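Local structure of glucose-6-phosphate isomerase (Plasmodium falciparum, 3QKI) at residues K80-E83 against Y84-V88; E22-L26 against K27-E31; R536-A539 against E540-L544; K92-E95 against K96-G100; K51-S54 against E55-K59. The protein probably interconverts alpha-D-glucose 6-phosphate and beta-D-fructose 6-phosphate, the isomerase step near the start of glycolysis. One frame throughout, in Å; residues are numbered along the deposited sequence.

Contact 1 of 5, residues K80-E83 against Y84-V88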
loop_
_atom_site.group_PDB
_atom_site.type_symbol
_atom_site.label_atom_id
_atom_site.label_comp_id
_atom_site.label_asym_id
_atom_site.label_seq_id
_atom_site.Cartn_x
_atom_site.Cartn_y
_atom_site.Cartn_z
ATOM N N LYS A 80 27.401 -4.386 20.928
ATOM C CA LYS A 80 28.322 -4.407 19.795
ATOM C C LYS A 80 27.787 -3.536 18.661
ATOM O O LYS A 80 28.576 -2.867 17.988
ATOM C CB LYS A 80 28.603 -5.833 19.317
ATOM C CG LYS A 80 29.676 -5.940 18.225
ATOM C CD LYS A 80 31.063 -5.478 18.683
ATOM C CE LYS A 80 31.600 -6.178 19.926
ATOM N NZ LYS A 80 32.933 -5.663 20.294
ATOM N N LEU A 81 26.438 -3.526 18.460
ATOM C CA LEU A 81 25.814 -2.666 17.447
ATOM C C LEU A 81 26.101 -1.193 17.795
ATOM O O LEU A 81 26.407 -0.411 16.900
ATOM C CB LEU A 81 24.299 -2.942 17.343
ATOM C CG LEU A 81 23.917 -4.140 16.465
ATOM C CD1 LEU A 81 22.482 -4.550 16.708
ATOM C CD2 LEU A 81 24.135 -3.850 14.985
ATOM N N VAL A 82 26.067 -0.841 19.104
ATOM C CA VAL A 82 26.396 0.514 19.594
ATOM C C VAL A 82 27.875 0.829 19.327
ATOM O O VAL A 82 28.188 1.945 18.905
ATOM C CB VAL A 82 25.963 0.722 21.061
ATOM C CG1 VAL A 82 26.479 2.058 21.622
ATOM C CG2 VAL A 82 24.446 0.625 21.174
ATOM N N GLU A 83 28.773 -0.182 19.476
ATOM C CA GLU A 83 30.193 -0.008 19.165
ATOM C C GLU A 83 30.363 0.250 17.671
ATOM O O GLU A 83 31.228 1.035 17.301
ATOM C CB GLU A 83 31.027 -1.213 19.591
ATOM C CG GLU A 83 31.255 -1.264 21.091
ATOM C CD GLU A 83 32.030 -2.487 21.534
ATOM O OE1 GLU A 83 32.904 -2.947 20.763
ATOM O OE2 GLU A 83 31.764 -2.987 22.649
ATOM N N TYR A 84 29.532 -0.392 16.826
ATOM C CA TYR A 84 29.533 -0.137 15.383
ATOM C C TYR A 84 29.106 1.328 15.086
ATOM O O TYR A 84 29.772 1.995 14.306
ATOM C CB TYR A 84 28.659 -1.155 14.628
ATOM C CG TYR A 84 28.594 -0.832 13.156
ATOM C CD1 TYR A 84 27.546 -0.075 12.634
ATOM C CD2 TYR A 84 29.622 -1.207 12.294
ATOM C CE1 TYR A 84 27.506 0.267 11.286
ATOM C CE2 TYR A 84 29.603 -0.845 10.950
ATOM C CZ TYR A 84 28.540 -0.116 10.449
ATOM O OH TYR A 84 28.476 0.192 9.123
ATOM N N ALA A 85 28.031 1.828 15.724
ATOM C CA ALA A 85 27.585 3.225 15.574
ATOM C C ALA A 85 28.728 4.196 15.957
ATOM O O ALA A 85 28.958 5.185 15.249
ATOM C CB ALA A 85 26.373 3.487 16.448
ATOM N N GLU A 86 29.478 3.878 17.020
ATOM C CA GLU A 86 30.646 4.682 17.461
ATOM C C GLU A 86 31.785 4.627 16.410
ATOM O O GLU A 86 32.358 5.656 16.059
ATOM C CB GLU A 86 31.164 4.158 18.810
ATOM C CG GLU A 86 30.289 4.570 19.973
ATOM C CD GLU A 86 30.486 3.841 21.289
ATOM O OE1 GLU A 86 31.307 2.896 21.350
ATOM O OE2 GLU A 86 29.788 4.205 22.262
ATOM N N GLU A 87 32.073 3.428 15.885
ATOM C CA GLU A 87 33.104 3.230 14.874
ATOM C C GLU A 87 32.831 3.976 13.548
ATOM O O GLU A 87 33.780 4.434 12.910
ATOM C CB GLU A 87 33.372 1.748 14.657
ATOM C CG GLU A 87 34.791 1.500 14.185
ATOM C CD GLU A 87 35.233 0.066 13.994
ATOM O OE1 GLU A 87 34.670 -0.843 14.643
ATOM O OE2 GLU A 87 36.205 -0.140 13.234
ATOM N N VAL A 88 31.557 4.115 13.142
ATOM C CA VAL A 88 31.206 4.890 11.936
ATOM C C VAL A 88 31.021 6.389 12.251
ATOM O O VAL A 88 30.691 7.167 11.350
ATOM C CB VAL A 88 29.988 4.351 11.137
ATOM C CG1 VAL A 88 30.264 2.993 10.554
ATOM C CG2 VAL A 88 28.711 4.350 11.968
#

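Contact 2 of 5, residues E22-L26 against K27-E31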
loop_
_atom_site.group_PDB
_atom_site.type_symbol
_atom_site.label_atom_id
_atom_site.label_comp_id
_atom_site.label_asym_id
_atom_site.label_seq_id
_atom_site.Cartn_x
_atom_site.Cartn_y
_atom_site.Cartn_z
ATOM N N GLU A 22 35.562 0.281 3.030
ATOM C CA GLU A 22 34.120 0.024 3.216
ATOM C C GLU A 22 33.749 -0.304 4.665
ATOM O O GLU A 22 34.612 -0.682 5.453
ATOM C CB GLU A 22 33.636 -1.113 2.296
ATOM C CG GLU A 22 33.523 -0.724 0.833
ATOM C CD GLU A 22 32.999 -1.796 -0.107
ATOM O OE1 GLU A 22 32.157 -2.619 0.324
ATOM O OE2 GLU A 22 33.404 -1.788 -1.293
ATOM N N ILE A 23 32.456 -0.190 5.009
ATOM C CA ILE A 23 31.956 -0.502 6.359
ATOM C C ILE A 23 32.189 -1.989 6.749
ATOM O O ILE A 23 32.410 -2.317 7.922
ATOM C CB ILE A 23 30.469 -0.083 6.531
ATOM C CG1 ILE A 23 29.525 -0.780 5.512
ATOM C CG2 ILE A 23 30.338 1.432 6.529
ATOM C CD1 ILE A 23 28.015 -0.767 5.858
ATOM N N THR A 24 32.131 -2.865 5.754
ATOM C CA THR A 24 32.291 -4.313 5.910
ATOM C C THR A 24 33.676 -4.702 6.440
ATOM O O THR A 24 33.828 -5.808 6.933
ATOM C CB THR A 24 31.896 -5.039 4.624
ATOM O OG1 THR A 24 32.659 -4.500 3.550
ATOM C CG2 THR A 24 30.412 -4.908 4.314
ATOM N N ASN A 25 34.667 -3.778 6.351
ATOM C CA ASN A 25 36.040 -3.955 6.831
ATOM C C ASN A 25 36.233 -3.493 8.271
ATOM O O ASN A 25 37.255 -3.831 8.862
ATOM C CB ASN A 25 37.049 -3.296 5.887
ATOM C CG ASN A 25 37.123 -4.001 4.555
ATOM O OD1 ASN A 25 37.503 -5.183 4.467
ATOM N ND2 ASN A 25 36.719 -3.305 3.493
ATOM N N LEU A 26 35.250 -2.773 8.855
ATOM C CA LEU A 26 35.329 -2.305 10.244
ATOM C C LEU A 26 35.365 -3.477 11.225
ATOM O O LEU A 26 34.728 -4.521 10.992
ATOM C CB LEU A 26 34.192 -1.332 10.592
ATOM C CG LEU A 26 34.162 -0.006 9.814
ATOM C CD1 LEU A 26 32.834 0.667 9.958
ATOM C CD2 LEU A 26 35.223 0.945 10.302
ATOM N N LYS A 27 36.169 -3.314 12.294
ATOM C CA LYS A 27 36.373 -4.331 13.331
ATOM C C LYS A 27 35.053 -4.791 13.919
ATOM O O LYS A 27 34.807 -5.998 13.962
ATOM C CB LYS A 27 37.330 -3.825 14.431
ATOM C CG LYS A 27 37.640 -4.866 15.503
ATOM C CD LYS A 27 38.174 -4.244 16.779
ATOM C CE LYS A 27 38.757 -5.275 17.708
ATOM N NZ LYS A 27 37.977 -5.376 18.973
ATOM N N SER A 28 34.204 -3.834 14.356
ATOM C CA SER A 28 32.889 -4.109 14.938
ATOM C C SER A 28 31.910 -4.774 13.956
ATOM O O SER A 28 31.068 -5.550 14.412
ATOM C CB SER A 28 32.296 -2.853 15.559
ATOM O OG SER A 28 32.230 -1.850 14.564
ATOM N N TYR A 29 32.041 -4.529 12.620
ATOM C CA TYR A 29 31.196 -5.180 11.622
ATOM C C TYR A 29 31.596 -6.671 11.521
ATOM O O TYR A 29 30.734 -7.564 11.490
ATOM C CB TYR A 29 31.333 -4.490 10.240
ATOM C CG TYR A 29 30.360 -4.999 9.192
ATOM C CD1 TYR A 29 30.609 -6.178 8.492
ATOM C CD2 TYR A 29 29.224 -4.264 8.848
ATOM C CE1 TYR A 29 29.729 -6.646 7.522
ATOM C CE2 TYR A 29 28.317 -4.740 7.897
ATOM C CZ TYR A 29 28.572 -5.940 7.241
ATOM O OH TYR A 29 27.734 -6.433 6.265
ATOM N N LYS A 30 32.911 -6.929 11.431
ATOM C CA LYS A 30 33.454 -8.281 11.350
ATOM C C LYS A 30 33.048 -9.086 12.618
ATOM O O LYS A 30 32.687 -10.253 12.495
ATOM C CB LYS A 30 34.977 -8.242 11.154
ATOM C CG LYS A 30 35.393 -7.914 9.724
ATOM C CD LYS A 30 36.852 -7.538 9.654
ATOM C CE LYS A 30 37.313 -7.340 8.228
ATOM N NZ LYS A 30 38.682 -6.745 8.159
ATOM N N GLU A 31 32.983 -8.418 13.787
ATOM C CA GLU A 31 32.566 -9.038 15.041
ATOM C C GLU A 31 31.062 -9.360 15.013
ATOM O O GLU A 31 30.671 -10.439 15.445
ATOM C CB GLU A 31 32.934 -8.165 16.255
ATOM C CG GLU A 31 34.437 -8.081 16.471
ATOM C CD GLU A 31 34.928 -7.145 17.558
ATOM O OE1 GLU A 31 34.227 -6.156 17.871
ATOM O OE2 GLU A 31 36.034 -7.398 18.087
#

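Contact 3 of 5, residues R536-A539 against E540-L544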
loop_
_atom_site.group_PDB
_atom_site.type_symbol
_atom_site.label_atom_id
_atom_site.label_comp_id
_atom_site.label_asym_id
_atom_site.label_seq_id
_atom_site.Cartn_x
_atom_site.Cartn_y
_atom_site.Cartn_z
ATOM N N ARG A 536 15.408 7.973 12.340
ATOM C CA ARG A 536 15.833 6.601 12.069
ATOM C C ARG A 536 16.471 6.485 10.699
ATOM O O ARG A 536 17.523 5.867 10.587
ATOM C CB ARG A 536 14.635 5.618 12.220
ATOM C CG ARG A 536 14.941 4.150 11.915
ATOM C CD ARG A 536 14.499 3.810 10.503
ATOM N NE ARG A 536 14.523 2.374 10.199
ATOM C CZ ARG A 536 13.526 1.534 10.468
ATOM N NH1 ARG A 536 12.439 1.961 11.094
ATOM N NH2 ARG A 536 13.618 0.259 10.124
ATOM N N ILE A 537 15.840 7.085 9.653
ATOM C CA ILE A 537 16.366 7.049 8.282
ATOM C C ILE A 537 17.706 7.778 8.140
ATOM O O ILE A 537 18.627 7.249 7.507
ATOM C CB ILE A 537 15.285 7.441 7.246
ATOM C CG1 ILE A 537 14.257 6.278 7.089
ATOM C CG2 ILE A 537 15.859 7.858 5.907
ATOM C CD1 ILE A 537 14.878 4.787 6.871
ATOM N N VAL A 538 17.834 8.946 8.778
ATOM C CA VAL A 538 19.071 9.715 8.779
ATOM C C VAL A 538 20.197 8.880 9.462
ATOM O O VAL A 538 21.278 8.753 8.896
ATOM C CB VAL A 538 18.877 11.114 9.426
ATOM C CG1 VAL A 538 20.211 11.755 9.794
ATOM C CG2 VAL A 538 18.060 12.025 8.517
ATOM N N ALA A 539 19.908 8.264 10.624
ATOM C CA ALA A 539 20.877 7.435 11.351
ATOM C C ALA A 539 21.269 6.234 10.507
ATOM O O ALA A 539 22.453 5.913 10.424
ATOM C CB ALA A 539 20.300 6.968 12.683
ATOM N N GLU A 540 20.289 5.601 9.843
ATOM C CA GLU A 540 20.535 4.427 9.045
ATOM C C GLU A 540 21.407 4.682 7.805
ATOM O O GLU A 540 22.232 3.829 7.458
ATOM C CB GLU A 540 19.231 3.682 8.724
ATOM C CG GLU A 540 19.472 2.215 8.448
ATOM C CD GLU A 540 18.241 1.340 8.403
ATOM O OE1 GLU A 540 17.124 1.838 8.682
ATOM O OE2 GLU A 540 18.401 0.134 8.105
ATOM N N GLY A 541 21.242 5.846 7.164
ATOM C CA GLY A 541 22.048 6.217 5.998
ATOM C C GLY A 541 23.515 6.322 6.375
ATOM O O GLY A 541 24.375 5.836 5.639
ATOM N N PHE A 542 23.801 6.870 7.570
ATOM C CA PHE A 542 25.164 6.974 8.103
ATOM C C PHE A 542 25.741 5.614 8.480
ATOM O O PHE A 542 26.909 5.355 8.188
ATOM C CB PHE A 542 25.275 7.981 9.258
ATOM C CG PHE A 542 25.070 9.431 8.829
ATOM C CD1 PHE A 542 25.736 9.951 7.724
ATOM C CD2 PHE A 542 24.238 10.282 9.561
ATOM C CE1 PHE A 542 25.575 11.292 7.353
ATOM C CE2 PHE A 542 24.044 11.612 9.165
ATOM C CZ PHE A 542 24.709 12.106 8.059
ATOM N N LEU A 543 24.907 4.716 9.039
ATOM C CA LEU A 543 25.322 3.333 9.338
ATOM C C LEU A 543 25.674 2.617 8.020
ATOM O O LEU A 543 26.662 1.882 7.968
ATOM C CB LEU A 543 24.212 2.543 10.066
ATOM C CG LEU A 543 23.790 3.012 11.462
ATOM C CD1 LEU A 543 22.654 2.136 11.982
ATOM C CD2 LEU A 543 24.962 3.023 12.438
ATOM N N LEU A 544 24.868 2.848 6.960
ATOM C CA LEU A 544 25.082 2.239 5.633
ATOM C C LEU A 544 26.191 2.911 4.854
ATOM O O LEU A 544 26.590 2.407 3.800
ATOM C CB LEU A 544 23.790 2.300 4.813
ATOM C CG LEU A 544 22.664 1.372 5.285
ATOM C CD1 LEU A 544 21.377 1.715 4.590
ATOM C CD2 LEU A 544 23.029 -0.101 5.085
#

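Contact 4 of 5, residues K92-E95 against K96-G100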
loop_
_atom_site.group_PDB
_atom_site.type_symbol
_atom_site.label_atom_id
_atom_site.label_comp_id
_atom_site.label_asym_id
_atom_site.label_seq_id
_atom_site.Cartn_x
_atom_site.Cartn_y
_atom_site.Cartn_z
ATOM N N LYS A 92 28.876 12.126 15.506
ATOM C CA LYS A 92 29.578 13.242 14.865
ATOM C C LYS A 92 28.809 13.660 13.606
ATOM O O LYS A 92 28.587 14.855 13.388
ATOM C CB LYS A 92 31.016 12.801 14.554
ATOM C CG LYS A 92 31.919 13.808 13.839
ATOM C CD LYS A 92 33.229 13.117 13.428
ATOM C CE LYS A 92 33.969 13.818 12.318
ATOM N NZ LYS A 92 34.402 12.860 11.268
ATOM N N LYS A 93 28.380 12.665 12.799
ATOM C CA LYS A 93 27.655 12.871 11.556
ATOM C C LYS A 93 26.270 13.465 11.770
ATOM O O LYS A 93 25.868 14.358 11.037
ATOM C CB LYS A 93 27.616 11.562 10.747
ATOM C CG LYS A 93 28.991 11.232 10.183
ATOM C CD LYS A 93 29.123 9.805 9.733
ATOM C CE LYS A 93 30.479 9.608 9.113
ATOM N NZ LYS A 93 30.760 8.184 8.866
ATOM N N VAL A 94 25.541 12.986 12.785
ATOM C CA VAL A 94 24.209 13.509 13.123
ATOM C C VAL A 94 24.347 14.972 13.567
ATOM O O VAL A 94 23.569 15.827 13.119
ATOM C CB VAL A 94 23.489 12.613 14.161
ATOM C CG1 VAL A 94 22.271 13.305 14.762
ATOM C CG2 VAL A 94 23.083 11.288 13.519
ATOM N N GLU A 95 25.357 15.260 14.411
ATOM C CA GLU A 95 25.647 16.616 14.877
ATOM C C GLU A 95 25.967 17.568 13.708
ATOM O O GLU A 95 25.401 18.662 13.671
ATOM C CB GLU A 95 26.750 16.620 15.940
ATOM C CG GLU A 95 26.980 17.994 16.554
ATOM C CD GLU A 95 27.935 18.029 17.729
ATOM O OE1 GLU A 95 28.998 17.366 17.660
ATOM O OE2 GLU A 95 27.640 18.760 18.700
ATOM N N LYS A 96 26.782 17.126 12.710
ATOM C CA LYS A 96 27.100 17.940 11.527
ATOM C C LYS A 96 25.820 18.280 10.749
ATOM O O LYS A 96 25.667 19.405 10.289
ATOM C CB LYS A 96 28.076 17.199 10.601
ATOM C CG LYS A 96 29.510 17.196 11.080
ATOM C CD LYS A 96 30.299 16.134 10.333
ATOM C CE LYS A 96 31.409 16.708 9.492
ATOM N NZ LYS A 96 31.215 16.420 8.046
ATOM N N THR A 97 24.893 17.306 10.631
ATOM C CA THR A 97 23.608 17.492 9.947
ATOM C C THR A 97 22.799 18.592 10.635
ATOM O O THR A 97 22.387 19.546 9.967
ATOM C CB THR A 97 22.854 16.154 9.846
ATOM O OG1 THR A 97 23.721 15.190 9.244
ATOM C CG2 THR A 97 21.560 16.268 9.022
ATOM N N PHE A 98 22.589 18.465 11.968
ATOM C CA PHE A 98 21.839 19.428 12.784
ATOM C C PHE A 98 22.474 20.836 12.738
ATOM O O PHE A 98 21.735 21.824 12.757
ATOM C CB PHE A 98 21.747 18.959 14.228
ATOM C CG PHE A 98 20.580 18.052 14.538
ATOM C CD1 PHE A 98 19.481 18.524 15.253
ATOM C CD2 PHE A 98 20.596 16.715 14.152
ATOM C CE1 PHE A 98 18.413 17.671 15.579
ATOM C CE2 PHE A 98 19.515 15.868 14.450
ATOM C CZ PHE A 98 18.445 16.348 15.180
ATOM N N MET A 99 23.833 20.905 12.674
ATOM C CA MET A 99 24.594 22.174 12.620
ATOM C C MET A 99 24.490 22.904 11.272
ATOM O O MET A 99 24.819 24.080 11.177
ATOM C CB MET A 99 26.073 21.968 13.011
ATOM C CG MET A 99 26.304 21.679 14.488
ATOM S SD MET A 99 25.631 22.918 15.632
ATOM C CE MET A 99 24.383 21.846 16.548
ATOM N N GLY A 100 24.027 22.223 10.234
ATOM C CA GLY A 100 23.897 22.868 8.926
ATOM C C GLY A 100 25.063 22.642 7.988
ATOM O O GLY A 100 25.140 23.278 6.932
#

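Contact 5 of 5, residues K51-S54 against E55-K59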
loop_
_atom_site.group_PDB
_atom_site.type_symbol
_atom_site.label_atom_id
_atom_site.label_comp_id
_atom_site.label_asym_id
_atom_site.label_seq_id
_atom_site.Cartn_x
_atom_site.Cartn_y
_atom_site.Cartn_z
ATOM N N LYS A 51 13.676 -11.427 32.294
ATOM C CA LYS A 51 13.107 -10.130 32.675
ATOM C C LYS A 51 14.147 -8.995 32.579
ATOM O O LYS A 51 13.786 -7.872 32.217
ATOM C CB LYS A 51 12.476 -10.170 34.074
ATOM C CG LYS A 51 11.649 -8.942 34.401
ATOM C CD LYS A 51 11.160 -8.912 35.847
ATOM C CE LYS A 51 10.302 -7.695 36.091
ATOM N NZ LYS A 51 9.475 -7.841 37.315
ATOM N N ASN A 52 15.414 -9.289 32.893
ATOM C CA ASN A 52 16.468 -8.296 32.823
ATOM C C ASN A 52 16.682 -7.809 31.398
ATOM O O ASN A 52 16.795 -6.604 31.171
ATOM C CB ASN A 52 17.775 -8.795 33.411
ATOM C CG ASN A 52 18.643 -7.608 33.589
ATOM O OD1 ASN A 52 18.232 -6.623 34.228
ATOM N ND2 ASN A 52 19.740 -7.566 32.836
ATOM N N ARG A 53 16.711 -8.746 30.443
ATOM C CA ARG A 53 16.872 -8.410 29.025
ATOM C C ARG A 53 15.686 -7.553 28.557
ATOM O O ARG A 53 15.897 -6.522 27.908
ATOM C CB ARG A 53 17.031 -9.680 28.188
ATOM C CG ARG A 53 17.299 -9.391 26.728
ATOM C CD ARG A 53 17.278 -10.641 25.918
ATOM N NE ARG A 53 17.266 -10.373 24.468
ATOM C CZ ARG A 53 16.169 -10.221 23.731
ATOM N NH1 ARG A 53 14.975 -10.231 24.298
ATOM N NH2 ARG A 53 16.265 -10.016 22.422
ATOM N N SER A 54 14.454 -7.948 28.945
ATOM C CA SER A 54 13.224 -7.233 28.582
ATOM C C SER A 54 13.263 -5.807 29.100
ATOM O O SER A 54 12.976 -4.878 28.341
ATOM C CB SER A 54 11.979 -7.960 29.084
ATOM O OG SER A 54 11.845 -9.179 28.370
ATOM N N GLU A 55 13.701 -5.624 30.363
ATOM C CA GLU A 55 13.823 -4.300 30.970
ATOM C C GLU A 55 14.860 -3.435 30.262
ATOM O O GLU A 55 14.661 -2.231 30.144
ATOM C CB GLU A 55 14.107 -4.421 32.471
ATOM C CG GLU A 55 12.871 -4.778 33.275
ATOM C CD GLU A 55 13.079 -4.912 34.776
ATOM O OE1 GLU A 55 12.067 -4.839 35.510
ATOM O OE2 GLU A 55 14.235 -5.099 35.220
ATOM N N SER A 56 15.938 -4.052 29.755
ATOM C CA SER A 56 16.986 -3.355 29.012
ATOM C C SER A 56 16.542 -2.986 27.590
ATOM O O SER A 56 16.998 -1.971 27.077
ATOM C CB SER A 56 18.237 -4.224 28.903
ATOM O OG SER A 56 18.860 -4.374 30.166
ATOM N N LEU A 57 15.709 -3.818 26.950
ATOM C CA LEU A 57 15.300 -3.625 25.541
ATOM C C LEU A 57 13.985 -2.904 25.342
ATOM O O LEU A 57 13.530 -2.725 24.206
ATOM C CB LEU A 57 15.347 -4.950 24.740
ATOM C CG LEU A 57 16.678 -5.729 24.725
ATOM C CD1 LEU A 57 16.700 -6.755 23.624
ATOM C CD2 LEU A 57 17.851 -4.825 24.562
ATOM N N ILE A 58 13.373 -2.478 26.443
ATOM C CA ILE A 58 12.140 -1.692 26.420
ATOM C C ILE A 58 12.528 -0.301 26.881
ATOM O O ILE A 58 12.995 -0.129 28.012
ATOM C CB ILE A 58 10.988 -2.341 27.223
ATOM C CG1 ILE A 58 10.540 -3.654 26.533
ATOM C CG2 ILE A 58 9.816 -1.352 27.392
ATOM C CD1 ILE A 58 9.757 -4.615 27.370
ATOM N N LYS A 59 12.388 0.682 25.986
ATOM C CA LYS A 59 12.758 2.067 26.270
ATOM C C LYS A 59 11.513 2.942 26.343
ATOM O O LYS A 59 10.528 2.661 25.659
ATOM C CB LYS A 59 13.720 2.582 25.179
ATOM C CG LYS A 59 14.961 1.715 24.943
ATOM C CD LYS A 59 16.017 1.930 26.020
ATOM C CE LYS A 59 17.214 1.046 25.840
ATOM N NZ LYS A 59 17.973 0.898 27.122
#

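Contact 1 of 5, residues K80-E83 against Y84-V88
Lys80, Leu81, Val82 and Glu83 each give their carbonyl O to the amide four residues on, Tyr84, Ala85, Glu86 and Glu87, in regular alpha-helical bonds that run from 2.9 Å for Tyr84 N to Lys80 O up to 3.0 Å for Glu86 N to Val82 O. Val82 and Glu86 meet at an angle, with Val82 CG1 4.0 Å from Glu86 OE2; Val82 also leans on Leu362. Glu86 CG stands beside its own backbone N and anti to the carbonyl carbon (chi1 -76°), which folds the start of the side chain back along the helix and sets CG 3.5 Å from Val82 O. Glu83 CG comes within 4.2 Å of Glu86 OE1. The two acids keep their charged ends apart, Glu83 OE2 and Glu86 OE1 being 6.0 Å from each other, and their carboxylate planes are within 10° of parallel. Glu83 turns instead to Lys80, whose NZ makes a salt bridge of 2.8 Å to Glu83 OE1, arriving 40° above the carboxylate plane; the same NZ also pairs with Glu31. All this belongs to the last turns of helix 75-87, an amphipathic helix whose inner side packs on helices 27-39 and 356-371. Tyr84 belongs to that inner side: its CB is 3.3 Å from Leu81 O, its ring stacks with Phe365, and its OH bonds to Leu543 O. Glu87 reaches back toward helix 27-39, where OE1 bonds to the hydroxyl of Ser28 and OE2 makes a weak bond to Lys27 N.

Contact 2 of 5, residues E22-L26 against K27-E31
Thr24 and Tyr29 lie side by side where a short 3-10 turn, residues 23-25, leads into helix 27-39 with Leu26 at the N-cap position. Tyr29 sends CG anti to its backbone N (chi1 -173°), back over the residues that precede the helix. Its CB touches Ile23 O at 3.4 Å. CG faces Ile23 O and, a little farther off, Thr24 CA, and CD1 is near both the carbonyl O and the CA of Thr24. The ring itself is covered on one face by Thr24 CA, a CH-pi contact 3.8 Å from the centroid and 19° off the ring normal. Farther out, Thr24 CG2 rests 3.6 Å from Tyr29 CZ and equally near the phenol oxygen, so backbone and methyl of one threonine follow the ring almost to its end. The OH then bonds to His369 ND1, and the ring meets that of Phe370 obliquely, which ties the start of the helix to helix 356-371. The first helical turn is closed on Leu26 O: Lys30 N bonds to it at 3.0 Å, nearly straight at 168°, while Tyr29 N adds a weak bond. On the exposed flank Lys27 NZ forms a salt bridge with Glu31 OE2, and the extended chain of Lys30 runs back past Leu26 O until NZ makes a weak hydrogen bond, 3.3 Å long, to Asn25 O.

Contact 3 of 5, residues R536-A539 against E540-L544
Arg536 and Glu540 run side by side, pointing the same way, one turn apart near the C-terminal end of helix 523-543, where every touching residue is buried. Their flat ends are nearly coplanar, 17° between guanidinium and carboxylate, and the salt bridge uses an edge: Arg536 NE donates to Glu540 OE1 at 3.1 Å, with the oxygen only 2° out of the guanidinium plane. The arginine starts with CG anti to its backbone N and then bends at chi2 (-99°), which turns NE toward the glutamate. Further bonds outside the pair fix both groups: Arg536 NH2 bridges to Glu444 and is hydrogen-bonded to Ser364 OG, and Glu540 OE2 is bonded to the same hydroxyl. A buried charge pair is thus held at several atoms, and the mutual field would probably favour the charged forms of both. Ile537 crosses the glutamate at an angle, its CD1 4.1 Å from Glu540 OE1; the isoleucine packs on helix 388-400, with its side chain about 8 Å from that of Glu398, which binds fructose 6-phosphate. Round the helix, Val538 and Phe542 form a second side-by-side pair, apolar this time, with Val538 CG1 3.9 Å from Phe542 CE2. The backbone bond between the same two residues, Phe542 N to Val538 O, is weak at 3.4 Å. Leu543 N makes a sounder one to Ala539 O, and Leu543 CG sits 3.4 Å from that same oxygen.

Contact 4 of 5, residues K92-E95 against K96-G100
Lys93 O is gripped twice by Thr97, whose hydroxyl OG1 donates to it at 2.9 Å and whose backbone N does so at 3.1 Å. The two donors come from opposite faces of the carbonyl plane. Thr97 holds OG1 beside its own N and anti to its carbonyl carbon (chi1 -53°), which folds the hydroxyl back onto the preceding turn and satisfies it within the helix, although the residue is buried. One step along, Phe98 N bonds to Val94 O at 3.0 Å and 170°. The ring of Phe98 follows the same carbonyl: its edge lies toward Val94 O, with CD2 3.3 Å away. Val94 and Phe98 extend side by side in the same direction, and Val94 CG1 touches Phe98 CE2 at 3.8 Å. This pair faces helix 330-349, with Val94 on Phe347 and Phe98 on Leu348, while Thr97 and Lys93 lie against Phe542 of helix 523-543. On the exposed side Met99 N bonds to Glu95 O, and Met99 CG passes 3.3 Å from the same oxygen. Lys96 CG passes 3.4 Å from Lys92 O. Gly100 ends helix 90-99 in a Schellman motif, with a positive phi of 96° at which a side chain would jam against the preceding carbonyl. Lys93 NZ reaches back to bond the carbonyl of Val88, just after helix 75-87. The bond to Lys93 O gives the buried Thr97 hydroxyl a partner within its own helix, so it can lie against the Phe542 ring without a polar partner from that helix.

Contact 5 of 5, residues K51-S54 against E55-K59
The contact spans the passage from the short helix 51-57 into strand 58-61, which lies at one edge of the mixed sheet within this chain. Leu57 and Arg53 cross here: Leu57 CD1 sits over the centre of one face of the Arg53 guanidinium, 3.4 Å above its plane and 3.5 Å from CZ. The arginine is extended from CG to NE, and other residues hold its end in place, NH1 bonding to Ser69 O and NH2 to Tyr73 O, while Tyr47 offers a cation-pi contact. Leu57 N bonds to Arg53 O at 2.9 Å and more weakly to Ser54 O. Lys51 and Glu55 approach without a salt bridge: Glu55 OE1 touches Lys51 CE at 3.4 Å but stays 4.4 Å from NZ. Ser56 N bonds to Asn52 O at 3.0 Å, and the Ser56 hydroxyl bonds to Glu75. The outer side meets the second subunit, where Ser54 OG bonds to Ser586 of that chain and Ile58 packs on the same residue. As the chain turns into the strand, Ile58 stretches over the last turn, its CG1 3.3 Å from Ser54 O.

In the fold
Contacts 1, 2, 3 and 4 form a connected group, with contact 1 touching each of the others. Its centre lies 10 Å from that of contact 2, to which it is joined by polar bonds between the two helices, and 12 Å from that of contact 3. Contact 4 follows it in the chain, and contacts 3 and 4 meet where Phe542 CZ comes 3.4 Å from Thr97 OG1. Contact 5 stands apart, its nearest atoms about 9 Å from contact 1, and faces the second subunit. Within the group contact 3 comes near the substrate site, the side chain of Ile537 being about 9 Å from that of Gln394; the other four contacts lie away from it.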